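Local coordinates for mitogen-activated protein kinase, putative (Map kinase-like protein) (Leishmania major, PDB 3PG1), which probably binds ATP and phosphorylates serine and threonine residues of target proteins as a MAP kinase, at residues A9-I14 with V26-I30; F101-H107 with H350-T354; R158-P162 with H196-R200. The contacts are given in a common frame with arbitrary orientation. Residues are numbered along the deposited sequence.

Interaction 1: residues A9-I14 with V26-I30; sequences AMRDLI and VQRFI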
ATOM      1  N   ALA A   9      10.749   0.216 -24.841  1.00 89.23           N
ATOM      2  CA  ALA A   9       9.620   0.721 -24.054  1.00 86.43           C
ATOM      3  C   ALA A   9       9.553   2.255 -24.109  1.00 89.24           C
ATOM      4  O   ALA A   9       8.486   2.810 -24.365  1.00 88.05           O
ATOM      5  CB  ALA A   9       9.733   0.246 -22.614  1.00 86.07           C
ATOM      6  N   MET A  10      10.707   2.920 -23.921  1.00 86.19           N
ATOM      7  CA  MET A  10      10.867   4.372 -23.971  1.00 86.33           C
ATOM      8  C   MET A  10      10.549   4.907 -25.381  1.00 88.84           C
ATOM      9  O   MET A  10       9.782   5.865 -25.509  1.00 88.03           O
ATOM     10  CB  MET A  10      12.297   4.744 -23.548  1.00 90.75           C
ATOM     11  CG  MET A  10      12.542   6.223 -23.490  1.00 96.23           C
ATOM     12  SD  MET A  10      13.195   6.737 -21.898  1.00101.55           S
ATOM     13  CE  MET A  10      14.928   6.302 -22.103  1.00101.13           C
ATOM     14  N   ARG A  11      11.127   4.270 -26.426  1.00 84.01           N
ATOM     15  CA  ARG A  11      10.932   4.615 -27.834  1.00 83.79           C
ATOM     16  C   ARG A  11       9.447   4.487 -28.227  1.00 83.13           C
ATOM     17  O   ARG A  11       8.909   5.409 -28.848  1.00 82.25           O
ATOM     18  CB  ARG A  11      11.860   3.750 -28.718  1.00 85.29           C
ATOM     19  CG  ARG A  11      11.724   3.934 -30.234  1.00 93.44           C
ATOM     20  CD  ARG A  11      12.842   3.249 -31.025  1.00102.78           C
ATOM     21  NE  ARG A  11      13.024   1.836 -30.674  1.00108.44           N
ATOM     22  CZ  ARG A  11      14.090   1.348 -30.045  1.00121.42           C
ATOM     23  NH1 ARG A  11      15.094   2.147 -29.705  1.00106.75           N
ATOM     24  NH2 ARG A  11      14.158   0.056 -29.749  1.00107.80           N
ATOM     25  N   ASP A  12       8.781   3.374 -27.819  1.00 76.95           N
ATOM     26  CA  ASP A  12       7.350   3.137 -28.082  1.00 75.28           C
ATOM     27  C   ASP A  12       6.485   4.234 -27.434  1.00 75.70           C
ATOM     28  O   ASP A  12       5.632   4.821 -28.111  1.00 75.34           O
ATOM     29  CB  ASP A  12       6.899   1.737 -27.593  1.00 76.02           C
ATOM     30  CG  ASP A  12       7.316   0.553 -28.467  1.00 85.34           C
ATOM     31  OD1 ASP A  12       7.682   0.780 -29.648  1.00 85.95           O
ATOM     32  OD2 ASP A  12       7.226  -0.603 -27.985  1.00 89.63           O
ATOM     33  N   LEU A  13       6.741   4.529 -26.142  1.00 68.75           N
ATOM     34  CA  LEU A  13       6.023   5.553 -25.391  1.00 66.64           C
ATOM     35  C   LEU A  13       6.190   6.951 -25.993  1.00 71.30           C
ATOM     36  O   LEU A  13       5.183   7.644 -26.162  1.00 69.99           O
ATOM     37  CB  LEU A  13       6.425   5.552 -23.908  1.00 65.21           C
ATOM     38  CG  LEU A  13       5.611   6.483 -22.988  1.00 67.69           C
ATOM     39  CD1 LEU A  13       4.180   6.013 -22.843  1.00 67.17           C
ATOM     40  CD2 LEU A  13       6.252   6.599 -21.639  1.00 67.63           C
ATOM     41  N   ILE A  14       7.452   7.361 -26.316  1.00 69.66           N
ATOM     42  CA  ILE A  14       7.749   8.675 -26.913  1.00 70.79           C
ATOM     43  C   ILE A  14       6.890   8.888 -28.167  1.00 75.45           C
ATOM     44  O   ILE A  14       6.154   9.876 -28.238  1.00 75.42           O
ATOM     45  CB  ILE A  14       9.278   8.904 -27.172  1.00 75.54           C
ATOM     46  CG1 ILE A  14      10.052   9.015 -25.834  1.00 75.72           C
ATOM     47  CG2 ILE A  14       9.528  10.151 -28.058  1.00 76.29           C
ATOM     48  CD1 ILE A  14      11.624   8.987 -25.929  1.00 87.70           C
ATOM     49  N   VAL A  26       9.208  12.308 -22.126  1.00 81.09           N
ATOM     50  CA  VAL A  26       9.755  11.057 -21.573  1.00 81.14           C
ATOM     51  C   VAL A  26      11.277  11.222 -21.446  1.00 89.45           C
ATOM     52  O   VAL A  26      11.972  11.297 -22.458  1.00 90.82           O
ATOM     53  CB  VAL A  26       9.380   9.812 -22.424  1.00 83.89           C
ATOM     54  CG1 VAL A  26       9.795   8.521 -21.730  1.00 82.50           C
ATOM     55  CG2 VAL A  26       7.895   9.791 -22.760  1.00 82.20           C
ATOM     56  N   GLN A  27      11.778  11.306 -20.205  1.00 87.55           N
ATOM     57  CA  GLN A  27      13.193  11.527 -19.929  1.00 90.31           C
ATOM     58  C   GLN A  27      14.015  10.248 -19.826  1.00 97.05           C
ATOM     59  O   GLN A  27      15.052  10.142 -20.483  1.00 99.44           O
ATOM     60  CB  GLN A  27      13.382  12.394 -18.673  1.00 91.90           C
ATOM     61  CG  GLN A  27      13.049  13.872 -18.869  1.00103.34           C
ATOM     62  CD  GLN A  27      13.374  14.701 -17.645  1.00121.61           C
ATOM     63  OE1 GLN A  27      13.011  14.366 -16.510  1.00110.58           O
ATOM     64  NE2 GLN A  27      14.063  15.815 -17.854  1.00119.78           N
ATOM     65  N   ARG A  28      13.581   9.292 -18.981  1.00 93.01           N
ATOM     66  CA  ARG A  28      14.325   8.052 -18.759  1.00 93.96           C
ATOM     67  C   ARG A  28      13.429   6.850 -18.475  1.00 97.91           C
ATOM     68  O   ARG A  28      12.258   7.004 -18.127  1.00 95.17           O
ATOM     69  CB  ARG A  28      15.378   8.236 -17.643  1.00 95.33           C
ATOM     70  CG  ARG A  28      14.774   8.375 -16.250  1.00100.05           C
ATOM     71  CD  ARG A  28      15.707   9.022 -15.253  1.00105.45           C
ATOM     72  NE  ARG A  28      14.947   9.629 -14.161  1.00107.53           N
ATOM     73  CZ  ARG A  28      14.571   8.995 -13.054  1.00118.53           C
ATOM     74  NH1 ARG A  28      14.898   7.719 -12.867  1.00105.90           N
ATOM     75  NH2 ARG A  28      13.873   9.629 -12.122  1.00 99.50           N
ATOM     76  N   PHE A  29      13.995   5.652 -18.635  1.00 97.28           N
ATOM     77  CA  PHE A  29      13.316   4.397 -18.366  1.00 96.44           C
ATOM     78  C   PHE A  29      13.419   4.119 -16.863  1.00101.29           C
ATOM     79  O   PHE A  29      14.502   4.253 -16.279  1.00102.49           O
ATOM     80  CB  PHE A  29      13.953   3.266 -19.189  1.00100.09           C
ATOM     81  CG  PHE A  29      13.367   1.898 -18.951  1.00100.77           C
ATOM     82  CD1 PHE A  29      12.219   1.489 -19.621  1.00102.64           C
ATOM     83  CD2 PHE A  29      13.969   1.010 -18.066  1.00103.83           C
ATOM     84  CE1 PHE A  29      11.681   0.221 -19.403  1.00102.93           C
ATOM     85  CE2 PHE A  29      13.426  -0.254 -17.843  1.00106.00           C
ATOM     86  CZ  PHE A  29      12.293  -0.643 -18.520  1.00102.78           C
ATOM     87  N   ILE A  30      12.289   3.744 -16.242  1.00 96.75           N
ATOM     88  CA  ILE A  30      12.234   3.453 -14.811  1.00 96.31           C
ATOM     89  C   ILE A  30      12.259   1.952 -14.538  1.00101.20           C
ATOM     90  O   ILE A  30      13.261   1.455 -14.018  1.00102.78           O
ATOM     91  CB  ILE A  30      11.064   4.184 -14.104  1.00 97.11           C
TER
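Helix 9-14 meets the edge strand 26-30 along one side, its axis 8.9 Å from that of the strand at the closest point and the two N-to-C directions 143° apart, so they run roughly antiparallel. Ala9 opens the contact: its CB lies 3.8 Å from CE1 of Phe29, at the edge of the ring and near its plane. Met10 follows, its CA 6.1 Å from that of Phe29. Its CA-to-CB bond points toward the strand, and the thioether lies along the strand backbone, SD of Met10 being 3.4 Å from C of Arg28 and 3.5 Å from N of Phe29. The same SD sits 3.8 Å from CG1 of Val26, and CE of Met10 reaches to 4.3 Å from CB of Phe29.

Strand 25-33 is an outermost strand of the five-stranded antiparallel sheet of the kinase N-lobe and forms, with strand 36-42, the hairpin whose turn is the glycine-rich loop of protein kinases. Within it Gln27 and Arg28 both face Ala40 in a classic beta bulge, their CA-to-CB bonds directed away from the helix. The helix precedes this sheet in the chain and packs back against it.

One turn on from Ala9, Leu13 is buried: its CD2 touches CG2 of Val26 at 3.8 Å, and the side chain also rests on Cys39 of strand 36-42 and Ile51 of strand 48-54. Ile14 finishes the segment, setting its CG1 3.6 Å from CB of Val26.

Interaction 2: residues F101-H107 with H350-T354; sequences FEEPAMH and HKIFT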
ATOM      1  N   PHE A 101      -7.929   2.838 -27.939  1.00 79.96           N
ATOM      2  CA  PHE A 101      -8.580   1.620 -28.403  1.00 81.89           C
ATOM      3  C   PHE A 101      -8.393   1.455 -29.916  1.00 90.43           C
ATOM      4  O   PHE A 101      -8.680   2.379 -30.683  1.00 91.35           O
ATOM      5  CB  PHE A 101     -10.070   1.604 -28.021  1.00 84.30           C
ATOM      6  CG  PHE A 101     -10.357   1.473 -26.541  1.00 83.22           C
ATOM      7  CD1 PHE A 101      -9.944   0.348 -25.829  1.00 84.69           C
ATOM      8  CD2 PHE A 101     -11.090   2.445 -25.868  1.00 84.21           C
ATOM      9  CE1 PHE A 101     -10.215   0.226 -24.464  1.00 83.48           C
ATOM     10  CE2 PHE A 101     -11.381   2.307 -24.505  1.00 84.62           C
ATOM     11  CZ  PHE A 101     -10.943   1.199 -23.814  1.00 81.33           C
ATOM     12  N   GLU A 102      -7.884   0.277 -30.325  1.00 88.86           N
ATOM     13  CA  GLU A 102      -7.640  -0.113 -31.713  1.00 91.51           C
ATOM     14  C   GLU A 102      -8.140  -1.559 -31.896  1.00 98.24           C
ATOM     15  O   GLU A 102      -7.609  -2.486 -31.277  1.00 96.49           O
ATOM     16  CB  GLU A 102      -6.147   0.042 -32.052  1.00 92.08           C
ATOM     17  CG  GLU A 102      -5.818   0.021 -33.535  1.00102.44           C
ATOM     18  CD  GLU A 102      -4.426   0.532 -33.845  1.00114.61           C
ATOM     19  OE1 GLU A 102      -4.261   1.767 -33.967  1.00111.22           O
ATOM     20  OE2 GLU A 102      -3.494  -0.298 -33.938  1.00100.39           O
ATOM     21  N   GLU A 103      -9.195  -1.715 -32.729  1.00 98.87           N
ATOM     22  CA  GLU A 103      -9.956  -2.933 -33.043  1.00101.36           C
ATOM     23  C   GLU A 103      -9.277  -4.329 -32.980  1.00105.68           C
ATOM     24  O   GLU A 103      -9.765  -5.150 -32.194  1.00106.03           O
ATOM     25  CB  GLU A 103     -10.827  -2.759 -34.297  1.00106.31           C
ATOM     26  CG  GLU A 103     -12.270  -3.182 -34.083  1.00118.48           C
ATOM     27  CD  GLU A 103     -13.127  -3.200 -35.334  1.00140.77           C
ATOM     28  OE1 GLU A 103     -13.453  -4.309 -35.816  1.00131.30           O
ATOM     29  OE2 GLU A 103     -13.494  -2.105 -35.821  1.00136.58           O
ATOM     30  N   PRO A 104      -8.191  -4.656 -33.736  1.00100.84           N
ATOM     31  CA  PRO A 104      -7.631  -6.017 -33.641  1.00100.64           C
ATOM     32  C   PRO A 104      -6.669  -6.229 -32.466  1.00 99.65           C
ATOM     33  O   PRO A 104      -5.472  -6.449 -32.672  1.00 98.10           O
ATOM     34  CB  PRO A 104      -6.980  -6.240 -35.025  1.00104.60           C
ATOM     35  CG  PRO A 104      -7.078  -4.905 -35.756  1.00109.37           C
ATOM     36  CD  PRO A 104      -7.452  -3.865 -34.738  1.00102.40           C
ATOM     37  N   ALA A 105      -7.210  -6.185 -31.224  1.00 94.67           N
ATOM     38  CA  ALA A 105      -6.487  -6.356 -29.953  1.00 91.43           C
ATOM     39  C   ALA A 105      -5.174  -5.539 -29.881  1.00 93.21           C
ATOM     40  O   ALA A 105      -4.106  -6.073 -29.567  1.00 91.49           O
ATOM     41  CB  ALA A 105      -6.243  -7.836 -29.672  1.00 93.19           C
ATOM     42  N   MET A 106      -5.272  -4.237 -30.215  1.00 90.35           N
ATOM     43  CA  MET A 106      -4.156  -3.282 -30.212  1.00 89.21           C
ATOM     44  C   MET A 106      -4.442  -2.121 -29.217  1.00 88.98           C
ATOM     45  O   MET A 106      -3.953  -0.997 -29.390  1.00 87.40           O
ATOM     46  CB  MET A 106      -3.890  -2.752 -31.640  1.00 94.14           C
ATOM     47  CG  MET A 106      -3.442  -3.815 -32.636  1.00101.53           C
ATOM     48  SD  MET A 106      -1.700  -4.294 -32.481  1.00106.28           S
ATOM     49  CE  MET A 106      -0.933  -3.019 -33.492  1.00102.88           C
ATOM     50  N   HIS A 107      -5.226  -2.420 -28.165  1.00 83.30           N
ATOM     51  CA  HIS A 107      -5.627  -1.463 -27.129  1.00 80.40           C
ATOM     52  C   HIS A 107      -4.497  -1.157 -26.155  1.00 79.44           C
ATOM     53  O   HIS A 107      -3.830  -2.080 -25.666  1.00 77.02           O
ATOM     54  CB  HIS A 107      -6.885  -1.941 -26.380  1.00 81.29           C
ATOM     55  CG  HIS A 107      -7.925  -2.569 -27.262  1.00 87.69           C
ATOM     56  ND1 HIS A 107      -8.239  -3.915 -27.162  1.00 90.76           N
ATOM     57  CD2 HIS A 107      -8.677  -2.020 -28.243  1.00 91.57           C
ATOM     58  CE1 HIS A 107      -9.168  -4.135 -28.079  1.00 92.94           C
ATOM     59  NE2 HIS A 107      -9.455  -3.027 -28.762  1.00 93.85           N
ATOM     60  N   HIS A 350     -14.411  -1.821 -21.329  1.00 79.87           N
ATOM     61  CA  HIS A 350     -13.883  -0.736 -22.170  1.00 79.82           C
ATOM     62  C   HIS A 350     -14.716   0.535 -21.984  1.00 84.58           C
ATOM     63  O   HIS A 350     -14.155   1.634 -21.951  1.00 82.37           O
ATOM     64  CB  HIS A 350     -13.890  -1.149 -23.653  1.00 83.68           C
ATOM     65  CG  HIS A 350     -12.736  -2.007 -24.083  1.00 86.88           C
ATOM     66  ND1 HIS A 350     -12.483  -2.242 -25.421  1.00 90.78           N
ATOM     67  CD2 HIS A 350     -11.798  -2.648 -23.346  1.00 86.71           C
ATOM     68  CE1 HIS A 350     -11.409  -3.013 -25.457  1.00 89.55           C
ATOM     69  NE2 HIS A 350     -10.964  -3.286 -24.232  1.00 87.51           N
ATOM     70  N   LYS A 351     -16.061   0.371 -21.848  1.00 83.61           N
ATOM     71  CA  LYS A 351     -17.022   1.449 -21.584  1.00 83.64           C
ATOM     72  C   LYS A 351     -16.737   2.052 -20.202  1.00 82.49           C
ATOM     73  O   LYS A 351     -16.792   3.273 -20.057  1.00 81.04           O
ATOM     74  CB  LYS A 351     -18.465   0.924 -21.636  1.00 89.20           C
ATOM     75  N   ILE A 352     -16.412   1.199 -19.200  1.00 76.49           N
ATOM     76  CA  ILE A 352     -16.074   1.645 -17.836  1.00 73.13           C
ATOM     77  C   ILE A 352     -14.761   2.444 -17.866  1.00 74.64           C
ATOM     78  O   ILE A 352     -14.689   3.463 -17.191  1.00 73.71           O
ATOM     79  CB  ILE A 352     -16.098   0.515 -16.757  1.00 74.87           C
ATOM     80  CG1 ILE A 352     -17.444  -0.256 -16.769  1.00 77.17           C
ATOM     81  CG2 ILE A 352     -15.804   1.073 -15.338  1.00 72.23           C
ATOM     82  CD1 ILE A 352     -17.418  -1.607 -16.017  1.00 78.62           C
ATOM     83  N   PHE A 353     -13.764   2.033 -18.692  1.00 70.57           N
ATOM     84  CA  PHE A 353     -12.505   2.769 -18.851  1.00 68.91           C
ATOM     85  C   PHE A 353     -12.785   4.162 -19.412  1.00 75.79           C
ATOM     86  O   PHE A 353     -12.262   5.146 -18.878  1.00 74.25           O
ATOM     87  CB  PHE A 353     -11.498   2.022 -19.743  1.00 70.77           C
ATOM     88  CG  PHE A 353     -10.746   0.888 -19.078  1.00 71.00           C
ATOM     89  CD1 PHE A 353     -11.033  -0.437 -19.390  1.00 75.03           C
ATOM     90  CD2 PHE A 353      -9.726   1.147 -18.163  1.00 70.14           C
ATOM     91  CE1 PHE A 353     -10.324  -1.482 -18.792  1.00 74.89           C
ATOM     92  CE2 PHE A 353      -9.018   0.099 -17.566  1.00 71.86           C
ATOM     93  CZ  PHE A 353      -9.310  -1.206 -17.897  1.00 71.77           C
ATOM     94  N   THR A 354     -13.664   4.246 -20.440  1.00 76.00           N
ATOM     95  CA  THR A 354     -14.099   5.502 -21.063  1.00 78.01           C
ATOM     96  C   THR A 354     -14.833   6.357 -20.017  1.00 83.68           C
ATOM     97  O   THR A 354     -14.570   7.558 -19.927  1.00 83.46           O
ATOM     98  CB  THR A 354     -14.938   5.231 -22.328  1.00 88.87           C
ATOM     99  OG1 THR A 354     -14.261   4.279 -23.151  1.00 89.72           O
ATOM    100  CG2 THR A 354     -15.202   6.491 -23.140  1.00 88.03           C
TER
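An aromatic cluster of Phe101, His107 and His350 joins the C-terminal helix 346-360 to the N-lobe of the kinase fold, at the loop between strands 96-100 and 108-114 of the five-stranded sheet. Such a return of the C-terminal extension to the N-lobe is a feature of MAP kinases. The rings of Phe101 and His350 stack face to face, centroids 4.2 Å apart and planes at 29°, while the edge of His350 meets the face of His107, with centroids 4.7 Å apart and planes at 75°. His350 thus uses face and edge at once, and its NE2 is hydrogen-bonded to Leu67 O just ahead of helix 70-85. Phe353, whose side chain packs on Cys73 and Leu77 of that helix, places CB 4.2 Å from CZ of Phe101. Thr354 OG1 donates to His350 O (2.9 Å) within the helix and lies 3.7 Å from CE2 of Phe101, near the ring plane.

Interaction 3: residues R158-P162 with H196-R200; sequences RDLHP and HRWYR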
ATOM      1  N   ARG A 158      -3.559  -4.019   3.017  1.00 26.88           N
ATOM      2  CA  ARG A 158      -3.119  -5.409   3.130  1.00 27.53           C
ATOM      3  C   ARG A 158      -1.633  -5.660   2.889  1.00 30.43           C
ATOM      4  O   ARG A 158      -1.125  -6.735   3.247  1.00 29.70           O
ATOM      5  CB  ARG A 158      -4.025  -6.356   2.310  1.00 29.33           C
ATOM      6  CG  ARG A 158      -4.068  -7.777   2.869  1.00 42.89           C
ATOM      7  CD  ARG A 158      -4.722  -8.679   1.838  1.00 53.41           C
ATOM      8  NE  ARG A 158      -4.199 -10.042   1.909  1.00 76.31           N
ATOM      9  CZ  ARG A 158      -4.654 -11.059   1.184  1.00 90.71           C
ATOM     10  NH1 ARG A 158      -5.649 -10.878   0.319  1.00 71.74           N
ATOM     11  NH2 ARG A 158      -4.127 -12.267   1.325  1.00 79.28           N
ATOM     12  N   ASP A 159      -0.902  -4.679   2.330  1.00 26.86           N
ATOM     13  CA  ASP A 159       0.537  -4.917   2.175  1.00 27.04           C
ATOM     14  C   ASP A 159       1.319  -3.616   2.442  1.00 31.74           C
ATOM     15  O   ASP A 159       2.171  -3.214   1.634  1.00 33.14           O
ATOM     16  CB  ASP A 159       0.851  -5.510   0.782  1.00 29.34           C
ATOM     17  CG  ASP A 159       2.299  -6.019   0.646  1.00 44.10           C
ATOM     18  OD1 ASP A 159       2.914  -6.395   1.693  1.00 41.97           O
ATOM     19  OD2 ASP A 159       2.843  -5.957  -0.473  1.00 51.79           O
ATOM     20  N   LEU A 160       0.999  -2.948   3.550  1.00 27.37           N
ATOM     21  CA  LEU A 160       1.657  -1.692   3.889  1.00 28.02           C
ATOM     22  C   LEU A 160       3.054  -1.995   4.400  1.00 30.94           C
ATOM     23  O   LEU A 160       3.207  -2.808   5.289  1.00 30.72           O
ATOM     24  CB  LEU A 160       0.867  -0.886   4.941  1.00 26.27           C
ATOM     25  CG  LEU A 160       1.469   0.489   5.321  1.00 27.96           C
ATOM     26  CD1 LEU A 160       1.194   1.547   4.213  1.00 26.90           C
ATOM     27  CD2 LEU A 160       0.932   0.977   6.664  1.00 28.29           C
ATOM     28  N   HIS A 161       4.057  -1.321   3.857  1.00 28.23           N
ATOM     29  CA  HIS A 161       5.448  -1.475   4.285  1.00 28.76           C
ATOM     30  C   HIS A 161       6.206  -0.187   3.899  1.00 33.82           C
ATOM     31  O   HIS A 161       5.658   0.595   3.122  1.00 31.37           O
ATOM     32  CB  HIS A 161       6.065  -2.788   3.733  1.00 30.97           C
ATOM     33  CG  HIS A 161       6.272  -2.822   2.245  1.00 36.55           C
ATOM     34  ND1 HIS A 161       5.436  -3.558   1.411  1.00 39.10           N
ATOM     35  CD2 HIS A 161       7.233  -2.251   1.494  1.00 38.54           C
ATOM     36  CE1 HIS A 161       5.898  -3.378   0.185  1.00 37.92           C
ATOM     37  NE2 HIS A 161       6.973  -2.600   0.180  1.00 39.35           N
ATOM     38  N   PRO A 162       7.409   0.098   4.468  1.00 31.21           N
ATOM     39  CA  PRO A 162       8.110   1.346   4.133  1.00 33.22           C
ATOM     40  C   PRO A 162       8.323   1.627   2.633  1.00 39.15           C
ATOM     41  O   PRO A 162       8.344   2.788   2.256  1.00 39.73           O
ATOM     42  CB  PRO A 162       9.442   1.201   4.907  1.00 35.33           C
ATOM     43  CG  PRO A 162       9.086   0.295   6.092  1.00 36.47           C
ATOM     44  CD  PRO A 162       8.185  -0.700   5.444  1.00 31.70           C
ATOM     45  N   HIS A 196       6.498  -7.084   2.510  1.00 59.73           N
ATOM     46  CA  HIS A 196       7.298  -8.213   2.983  1.00 58.52           C
ATOM     47  C   HIS A 196       6.523  -9.024   4.050  1.00 54.45           C
ATOM     48  O   HIS A 196       5.590  -8.502   4.695  1.00 51.50           O
ATOM     49  CB  HIS A 196       8.621  -7.683   3.601  1.00 60.06           C
ATOM     50  CG  HIS A 196       9.820  -8.567   3.432  1.00 65.24           C
ATOM     51  ND1 HIS A 196      11.093  -8.032   3.206  1.00 68.16           N
ATOM     52  CD2 HIS A 196       9.919  -9.919   3.443  1.00 67.29           C
ATOM     53  CE1 HIS A 196      11.914  -9.070   3.144  1.00 68.49           C
ATOM     54  NE2 HIS A 196      11.257 -10.227   3.283  1.00 68.28           N
ATOM     55  N   ARG A 197       6.955 -10.300   4.260  1.00 45.18           N
ATOM     56  CA  ARG A 197       6.467 -11.184   5.319  1.00 40.94           C
ATOM     57  C   ARG A 197       6.632 -10.500   6.732  1.00 37.82           C
ATOM     58  O   ARG A 197       5.825 -10.708   7.631  1.00 35.96           O
ATOM     59  CB  ARG A 197       7.205 -12.542   5.250  1.00 43.91           C
ATOM     60  CG  ARG A 197       8.748 -12.480   5.032  1.00 46.79           C
ATOM     61  CD  ARG A 197       9.422 -13.842   5.018  1.00 50.59           C
ATOM     62  NE  ARG A 197      10.846 -13.770   5.354  1.00 57.76           N
ATOM     63  CZ  ARG A 197      11.822 -13.610   4.462  1.00 70.54           C
ATOM     64  NH1 ARG A 197      11.538 -13.513   3.167  1.00 57.45           N
ATOM     65  NH2 ARG A 197      13.093 -13.554   4.859  1.00 49.45           N
ATOM     66  N   TRP A 198       7.618  -9.594   6.861  1.00 31.82           N
ATOM     67  CA  TRP A 198       7.954  -8.890   8.097  1.00 30.46           C
ATOM     68  C   TRP A 198       6.891  -7.946   8.671  1.00 31.41           C
ATOM     69  O   TRP A 198       6.935  -7.645   9.870  1.00 28.80           O
ATOM     70  CB  TRP A 198       9.308  -8.161   7.963  1.00 29.26           C
ATOM     71  CG  TRP A 198      10.507  -9.028   7.659  1.00 30.66           C
ATOM     72  CD1 TRP A 198      10.574 -10.400   7.673  1.00 33.32           C
ATOM     73  CD2 TRP A 198      11.835  -8.566   7.408  1.00 32.79           C
ATOM     74  NE1 TRP A 198      11.858 -10.814   7.413  1.00 33.57           N
ATOM     75  CE2 TRP A 198      12.654  -9.709   7.222  1.00 36.82           C
ATOM     76  CE3 TRP A 198      12.415  -7.282   7.271  1.00 34.72           C
ATOM     77  CZ2 TRP A 198      14.037  -9.610   6.971  1.00 38.89           C
ATOM     78  CZ3 TRP A 198      13.773  -7.188   6.994  1.00 37.18           C
ATOM     79  CH2 TRP A 198      14.571  -8.340   6.850  1.00 39.55           C
ATOM     80  N   TYR A 199       5.928  -7.506   7.840  1.00 28.38           N
ATOM     81  CA  TYR A 199       4.900  -6.533   8.256  1.00 28.52           C
ATOM     82  C   TYR A 199       3.511  -7.127   8.327  1.00 29.79           C
ATOM     83  O   TYR A 199       2.573  -6.380   8.498  1.00 27.71           O
ATOM     84  CB  TYR A 199       4.919  -5.313   7.288  1.00 29.87           C
ATOM     85  CG  TYR A 199       6.312  -4.726   7.151  1.00 32.30           C
ATOM     86  CD1 TYR A 199       6.728  -3.673   7.960  1.00 34.04           C
ATOM     87  CD2 TYR A 199       7.233  -5.259   6.243  1.00 32.55           C
ATOM     88  CE1 TYR A 199       8.032  -3.176   7.887  1.00 35.52           C
ATOM     89  CE2 TYR A 199       8.538  -4.780   6.171  1.00 33.67           C
ATOM     90  CZ  TYR A 199       8.930  -3.728   6.985  1.00 34.33           C
ATOM     91  OH  TYR A 199      10.209  -3.228   6.900  1.00 35.04           O
ATOM     92  N   ARG A 200       3.373  -8.458   8.160  1.00 25.60           N
ATOM     93  CA  ARG A 200       2.074  -9.135   8.133  1.00 25.00           C
ATOM     94  C   ARG A 200       1.566  -9.395   9.532  1.00 26.82           C
ATOM     95  O   ARG A 200       2.274  -9.970  10.365  1.00 27.16           O
ATOM     96  CB  ARG A 200       2.157 -10.470   7.356  1.00 26.03           C
ATOM     97  CG  ARG A 200       2.625 -10.312   5.914  1.00 41.24           C
ATOM     98  CD  ARG A 200       1.606 -10.785   4.903  1.00 51.60           C
ATOM     99  NE  ARG A 200       2.152 -10.775   3.542  1.00 68.04           N
ATOM    100  CZ  ARG A 200       2.245  -9.697   2.765  1.00 77.11           C
ATOM    101  NH1 ARG A 200       1.847  -8.511   3.208  1.00 55.31           N
ATOM    102  NH2 ARG A 200       2.778  -9.791   1.553  1.00 66.19           N
TER
HETATM  103  O   HOH W   1       0.394  -7.071   5.490  1.00 27.22           O
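Segments 158-162 and 196-200 pass each other in opposite senses, with CA atoms 7.5 Å apart at Asp159 and Arg200 and 6.5 Å apart at His161 and Tyr199. The first, RDLHP, belongs to the catalytic loop of the kinase C-lobe, the Arg and Asp of the HRD motif and the residues after them; the second, HRWYR, lies near the end of the activation segment, just before its APE motif and helix 202-205, where the preceding residues 181-195 are not modelled. Residues 197-199 form a 3-10 turn, held by weak backbone bonds such as Tyr199 N to His196 O at 3.3 Å.

Asp159 occupies the position of the HRD aspartate, which serves as catalytic base in active protein kinases. Here it makes a salt bridge: Arg200 NH1 donates to Asp159 OD1 at 2.8 Å. A weak second bond runs from Arg200 NH2 to Asp159 OD1 at 3.4 Å. His161, at the position where most serine/threonine kinases have lysine, directs its CA-to-CB bond toward the second segment; its ND1 bonds weakly to Asp159 O (3.3 Å).

Tyr199 supplies the largest contact area of its segment. CB of His161 lies over its ring face, 4.0 Å from the centroid in a CH-pi contact, and Pro162 CD touches Tyr199 CZ at 3.5 Å. The Tyr199 hydroxyl is hydrogen-bonded to Glu226 of helix 214-229, against which Leu160 and Pro162 also pack. Water completes the polar end: it donates to Arg158 O at 2.7 Å and accepts from Arg200 NH1 at 3.1 Å.

Interactions 1 and 2 both belong to the N-lobe and share its five-stranded sheet: the first packs an N-terminal helix on outermost strand 25-33, the second a C-terminal helix on the loop that joins strands 96-100 and 108-114. Their centres are 22 Å apart. Interaction 3, its centre the nearest to that of the chain at about 9 Å, joins the catalytic loop to the end of the activation segment in the C-lobe. Chemistry follows place: apolar packing of aliphatic, thioether and phenyl groups at the surface in interaction 1; stacked rings in interaction 2 and a salt bridge, bridging water and CH-pi contact on a tyrosine in interaction 3, both partly buried.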